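Local coordinates for ScaE cell-surface anchored scaffoldin protein (Ruminococcus flavefaciens, PDB 2ZF9) that serves as the cohesin module of a cell-surface anchoring scaffoldin and probably binds dockerin modules to fix the cellulosome to the bacterial surface, at residues V51-S56 against Y143-A148; L79-D82 against A86-T89. All blocks are in the same frame, centred on the assembly; numbering follows the deposited sequence.

Contact 1 (V51-S56 against Y143-A148); sequences VTMELS and YDVQVA
Val145 meets Met53 across the core of a cohesin beta-sandwich, where strand 142-149 of one face packs on strand 50-58 of the other. Over residues 53-55 and 145-147 the two chains run 15° apart, but the CA atoms of Met53 and Val145 stay 9.0 Å apart, too far for backbone bonding, so side chains alone bridge the gap. Val145 holds CG1 anti to the backbone N (chi1 -179°), and the other methyl meets the long residue opposite: CG2 of Val145 lies 3.8 Å from CE of Met53, the two side chains approaching tip to tip. Met53, present as selenomethionine, curls at both chi2 and chi3; a flexible, unbranched chain suits a place where a terminal methyl must be brought onto a short valine. Ile71 and Leu131 also touch Val145, while Phe129 and Ile185 pack on Met53, and all of these side chains are apolar. With Val147, two residues on, the strand again presents a side chain to the opposite face; the backbone N of Val147 is held by OE1 of Gln182, and Ile180 lies against its side chain. Its partner is Leu55, which also packs on Leu69 and Ile71. Here a beta-branched residue gives a compact, rigid surface and leucine supplies the reach. The two side chains cross at about a right angle, and only one methyl of each makes the contact, CD1 of Leu55 resting 3.8 Å from CG2 of Val147.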
loop_
_atom_site.group_PDB
_atom_site.type_symbol
_atom_site.label_atom_id
_atom_site.label_comp_id
_atom_site.label_asym_id
_atom_site.label_seq_id
_atom_site.Cartn_x
_atom_site.Cartn_y
_atom_site.Cartn_z
ATOM N N VAL A 51 -11.956 9.651 -4.835
ATOM C CA VAL A 51 -10.813 9.350 -5.672
ATOM C C VAL A 51 -10.468 7.858 -5.553
ATOM O O VAL A 51 -10.218 7.353 -4.449
ATOM C CB VAL A 51 -9.575 10.241 -5.282
ATOM C CG1 VAL A 51 -8.425 9.963 -6.208
ATOM C CG2 VAL A 51 -9.921 11.736 -5.333
ATOM N N THR A 52 -10.402 7.172 -6.689
ATOM C CA THR A 52 -9.901 5.796 -6.724
ATOM C C THR A 52 -8.382 5.763 -6.583
ATOM O O THR A 52 -7.660 6.364 -7.376
ATOM C CB THR A 52 -10.310 5.093 -8.026
ATOM O OG1 THR A 52 -11.735 5.002 -8.043
ATOM C CG2 THR A 52 -9.713 3.648 -8.081
HETATM N N MSE A 53 -7.911 5.073 -5.547
HETATM C CA MSE A 53 -6.480 4.933 -5.273
HETATM C C MSE A 53 -6.071 3.473 -5.423
HETATM O O MSE A 53 -6.889 2.576 -5.194
HETATM C CB MSE A 53 -6.197 5.410 -3.842
HETATM C CG MSE A 53 -6.610 6.894 -3.569
HETATM SE SE MSE A 53 -5.453 8.111 -4.628
HETATM C CE MSE A 53 -3.838 8.012 -3.459
ATOM N N GLU A 54 -4.817 3.241 -5.818
ATOM C CA GLU A 54 -4.274 1.885 -6.020
ATOM C C GLU A 54 -2.962 1.665 -5.289
ATOM O O GLU A 54 -2.056 2.502 -5.353
ATOM C CB GLU A 54 -4.044 1.610 -7.517
ATOM C CG GLU A 54 -5.352 1.594 -8.322
ATOM C CD GLU A 54 -5.140 1.614 -9.821
ATOM O OE1 GLU A 54 -4.115 2.154 -10.323
ATOM O OE2 GLU A 54 -6.024 1.056 -10.496
ATOM N N LEU A 55 -2.866 0.527 -4.605
ATOM C CA LEU A 55 -1.594 0.019 -4.139
ATOM C C LEU A 55 -1.119 -1.009 -5.152
ATOM O O LEU A 55 -1.793 -2.016 -5.396
ATOM C CB LEU A 55 -1.711 -0.603 -2.738
ATOM C CG LEU A 55 -0.505 -1.359 -2.136
ATOM C CD1 LEU A 55 0.663 -0.439 -1.893
ATOM C CD2 LEU A 55 -0.919 -1.985 -0.782
ATOM N N SER A 56 0.040 -0.737 -5.757
ATOM C CA SER A 56 0.607 -1.623 -6.791
ATOM C C SER A 56 1.902 -2.298 -6.367
ATOM O O SER A 56 2.605 -1.794 -5.484
ATOM C CB SER A 56 0.866 -0.808 -8.082
ATOM O OG SER A 56 -0.386 -0.358 -8.606
ATOM N N TYR A 143 -2.619 15.614 0.491
ATOM C CA TYR A 143 -3.049 14.645 1.507
ATOM C C TYR A 143 -2.291 13.346 1.244
ATOM O O TYR A 143 -2.526 12.715 0.210
ATOM C CB TYR A 143 -4.545 14.386 1.338
ATOM C CG TYR A 143 -5.389 15.639 1.313
ATOM C CD1 TYR A 143 -5.812 16.243 2.514
ATOM C CD2 TYR A 143 -5.775 16.220 0.103
ATOM C CE1 TYR A 143 -6.612 17.406 2.496
ATOM C CE2 TYR A 143 -6.568 17.375 0.071
ATOM C CZ TYR A 143 -6.964 17.970 1.269
ATOM O OH TYR A 143 -7.732 19.101 1.252
ATOM N N ASP A 144 -1.373 12.972 2.150
ATOM C CA ASP A 144 -0.499 11.792 1.981
ATOM C C ASP A 144 -1.290 10.481 2.164
ATOM O O ASP A 144 -2.216 10.402 2.989
ATOM C CB ASP A 144 0.661 11.810 3.008
ATOM C CG ASP A 144 1.664 12.895 2.743
ATOM O OD1 ASP A 144 1.891 13.222 1.565
ATOM O OD2 ASP A 144 2.236 13.400 3.718
ATOM N N VAL A 145 -0.907 9.463 1.392
ATOM C CA VAL A 145 -1.509 8.119 1.512
ATOM C C VAL A 145 -0.329 7.147 1.458
ATOM O O VAL A 145 0.418 7.115 0.467
ATOM C CB VAL A 145 -2.496 7.872 0.318
ATOM C CG1 VAL A 145 -3.163 6.481 0.416
ATOM C CG2 VAL A 145 -3.556 8.983 0.255
ATOM N N GLN A 146 -0.198 6.341 2.512
ATOM C CA GLN A 146 1.054 5.705 2.854
ATOM C C GLN A 146 0.894 4.240 3.265
ATOM O O GLN A 146 -0.054 3.868 3.964
ATOM C CB GLN A 146 1.701 6.450 4.028
ATOM C CG GLN A 146 2.042 7.896 3.730
ATOM C CD GLN A 146 2.651 8.601 4.945
ATOM O OE1 GLN A 146 2.268 8.347 6.094
ATOM N NE2 GLN A 146 3.584 9.482 4.687
ATOM N N VAL A 147 1.880 3.432 2.886
ATOM C CA VAL A 147 2.101 2.143 3.565
ATOM C C VAL A 147 2.857 2.404 4.851
ATOM O O VAL A 147 3.860 3.101 4.839
ATOM C CB VAL A 147 2.956 1.169 2.702
ATOM C CG1 VAL A 147 3.231 -0.165 3.517
ATOM C CG2 VAL A 147 2.220 0.868 1.359
ATOM N N ALA A 148 2.378 1.840 5.956
ATOM C CA ALA A 148 3.003 2.048 7.264
ATOM C C ALA A 148 3.425 0.693 7.841
ATOM O O ALA A 148 2.745 -0.295 7.613
ATOM C CB ALA A 148 1.992 2.728 8.219
#

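Contact 2 (L79-D82 against A86-T89); sequences LIPD and ALAT
The carbonyl O of Ala86 receives the backbone N of Asp82 at 2.9 Å, closing a surface loop that interrupts the edge strand between its short pieces 78-79 and 89-90, both paired with strand 124-132, consistent with a beta flap of the cohesin fold. The bond is fairly straight, 161° at the hydrogen, and CA of Pro81 lies 3.3 Å from O of Ala86 in a C-H...O contact. Asp82 also works through its side chain. Its chi1 of 68° sets the carboxylate between the backbone N and carbonyl carbon, and OD1 of Asp82 takes the N of Asp84 in an Asx turn as well as the N of Ala86 at 3.0 Å, the latter coming from above the carboxylate plane. With an alanine here, the N-H groups of Asp84 and Ala86 would probably lose their shared acceptor, leaving the 82-86 turn held mainly by the backbone bond. OD2 of Asp82 and OG1 of Thr89 are joined through one water, and a second water links O of Ile80 to O of Leu87. Apart from these polar bonds, Leu87 crosses Leu79 at about a right angle and runs alongside the stiff ring of Pro81, where CD2 of Leu87 lies 3.8 Å from CG of Pro81.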
loop_
_atom_site.group_PDB
_atom_site.type_symbol
_atom_site.label_atom_id
_atom_site.label_comp_id
_atom_site.label_asym_id
_atom_site.label_seq_id
_atom_site.Cartn_x
_atom_site.Cartn_y
_atom_site.Cartn_z
ATOM N N LEU A 79 -12.237 7.261 4.014
ATOM C CA LEU A 79 -12.321 5.990 3.265
ATOM C C LEU A 79 -13.775 5.671 2.960
ATOM O O LEU A 79 -14.599 5.557 3.870
ATOM C CB LEU A 79 -11.698 4.842 4.057
ATOM C CG LEU A 79 -11.631 3.445 3.399
ATOM C CD1 LEU A 79 -10.679 3.406 2.177
ATOM C CD2 LEU A 79 -11.166 2.451 4.432
ATOM N N ILE A 80 -14.074 5.499 1.682
ATOM C CA ILE A 80 -15.436 5.248 1.241
ATOM C C ILE A 80 -15.689 3.753 0.881
ATOM O O ILE A 80 -15.218 3.298 -0.147
ATOM C CB ILE A 80 -15.778 6.132 0.042
ATOM C CG1 ILE A 80 -15.519 7.631 0.348
ATOM C CG2 ILE A 80 -17.229 5.897 -0.435
ATOM C CD1 ILE A 80 -16.262 8.171 1.622
ATOM N N PRO A 81 -16.420 3.005 1.737
ATOM C CA PRO A 81 -16.652 1.596 1.409
ATOM C C PRO A 81 -17.518 1.536 0.160
ATOM O O PRO A 81 -18.287 2.487 -0.082
ATOM C CB PRO A 81 -17.429 1.075 2.626
ATOM C CG PRO A 81 -17.066 2.076 3.774
ATOM C CD PRO A 81 -17.041 3.371 3.032
ATOM N N ASP A 82 -17.411 0.465 -0.630
ATOM C CA ASP A 82 -18.230 0.399 -1.847
ATOM C C ASP A 82 -19.647 -0.050 -1.538
ATOM O O ASP A 82 -20.029 -0.158 -0.375
ATOM C CB ASP A 82 -17.580 -0.445 -2.947
ATOM C CG ASP A 82 -17.517 -1.939 -2.611
ATOM O OD1 ASP A 82 -18.243 -2.414 -1.696
ATOM O OD2 ASP A 82 -16.705 -2.631 -3.269
ATOM N N ALA A 86 -17.408 -3.221 1.086
ATOM C CA ALA A 86 -15.967 -3.536 1.006
ATOM C C ALA A 86 -15.100 -2.279 1.115
ATOM O O ALA A 86 -15.376 -1.245 0.444
ATOM C CB ALA A 86 -15.661 -4.271 -0.295
ATOM N N LEU A 87 -14.037 -2.361 1.915
ATOM C CA LEU A 87 -13.155 -1.203 2.140
ATOM C C LEU A 87 -12.150 -1.051 1.023
ATOM O O LEU A 87 -11.675 0.047 0.754
ATOM C CB LEU A 87 -12.394 -1.357 3.441
ATOM C CG LEU A 87 -13.249 -1.427 4.705
ATOM C CD1 LEU A 87 -12.303 -1.431 5.863
ATOM C CD2 LEU A 87 -14.213 -0.252 4.792
ATOM N N ALA A 88 -11.806 -2.178 0.393
ATOM C CA ALA A 88 -10.929 -2.180 -0.773
ATOM C C ALA A 88 -11.264 -3.438 -1.566
ATOM O O ALA A 88 -11.876 -4.352 -1.023
ATOM C CB ALA A 88 -9.476 -2.205 -0.343
ATOM N N THR A 89 -10.862 -3.456 -2.835
ATOM C CA THR A 89 -11.088 -4.580 -3.744
ATOM C C THR A 89 -9.752 -5.052 -4.327
ATOM O O THR A 89 -8.968 -4.236 -4.854
ATOM C CB THR A 89 -11.967 -4.066 -4.883
ATOM O OG1 THR A 89 -13.263 -3.802 -4.344
ATOM C CG2 THR A 89 -12.084 -5.122 -6.026
HETATM O O HOH W 1 -12.816 2.005 -0.762
HETATM O O HOH W 2 -13.811 -1.885 -2.592
#

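Contact 2 is nested in sequence within the long span closed by contact 1, yet the two do not touch: their centres lie about 13 Å apart and their nearest atoms about 7 Å. Strand 124-132 connects them. Along one edge it pairs with strand 50-58, and along the other with the short strands 78-79 and 89-90 on either end of the loop. Leu131 is one shared neighbour, touching Val145 of contact 1 and Leu79 of contact 2. The contrast follows depth: the centre of contact 1 lies about 6 Å from the chain centre and its touching side chains are all apolar, whereas that of contact 2 lies about 14 Å out, and hydrogen bonds and water add to its apolar packing.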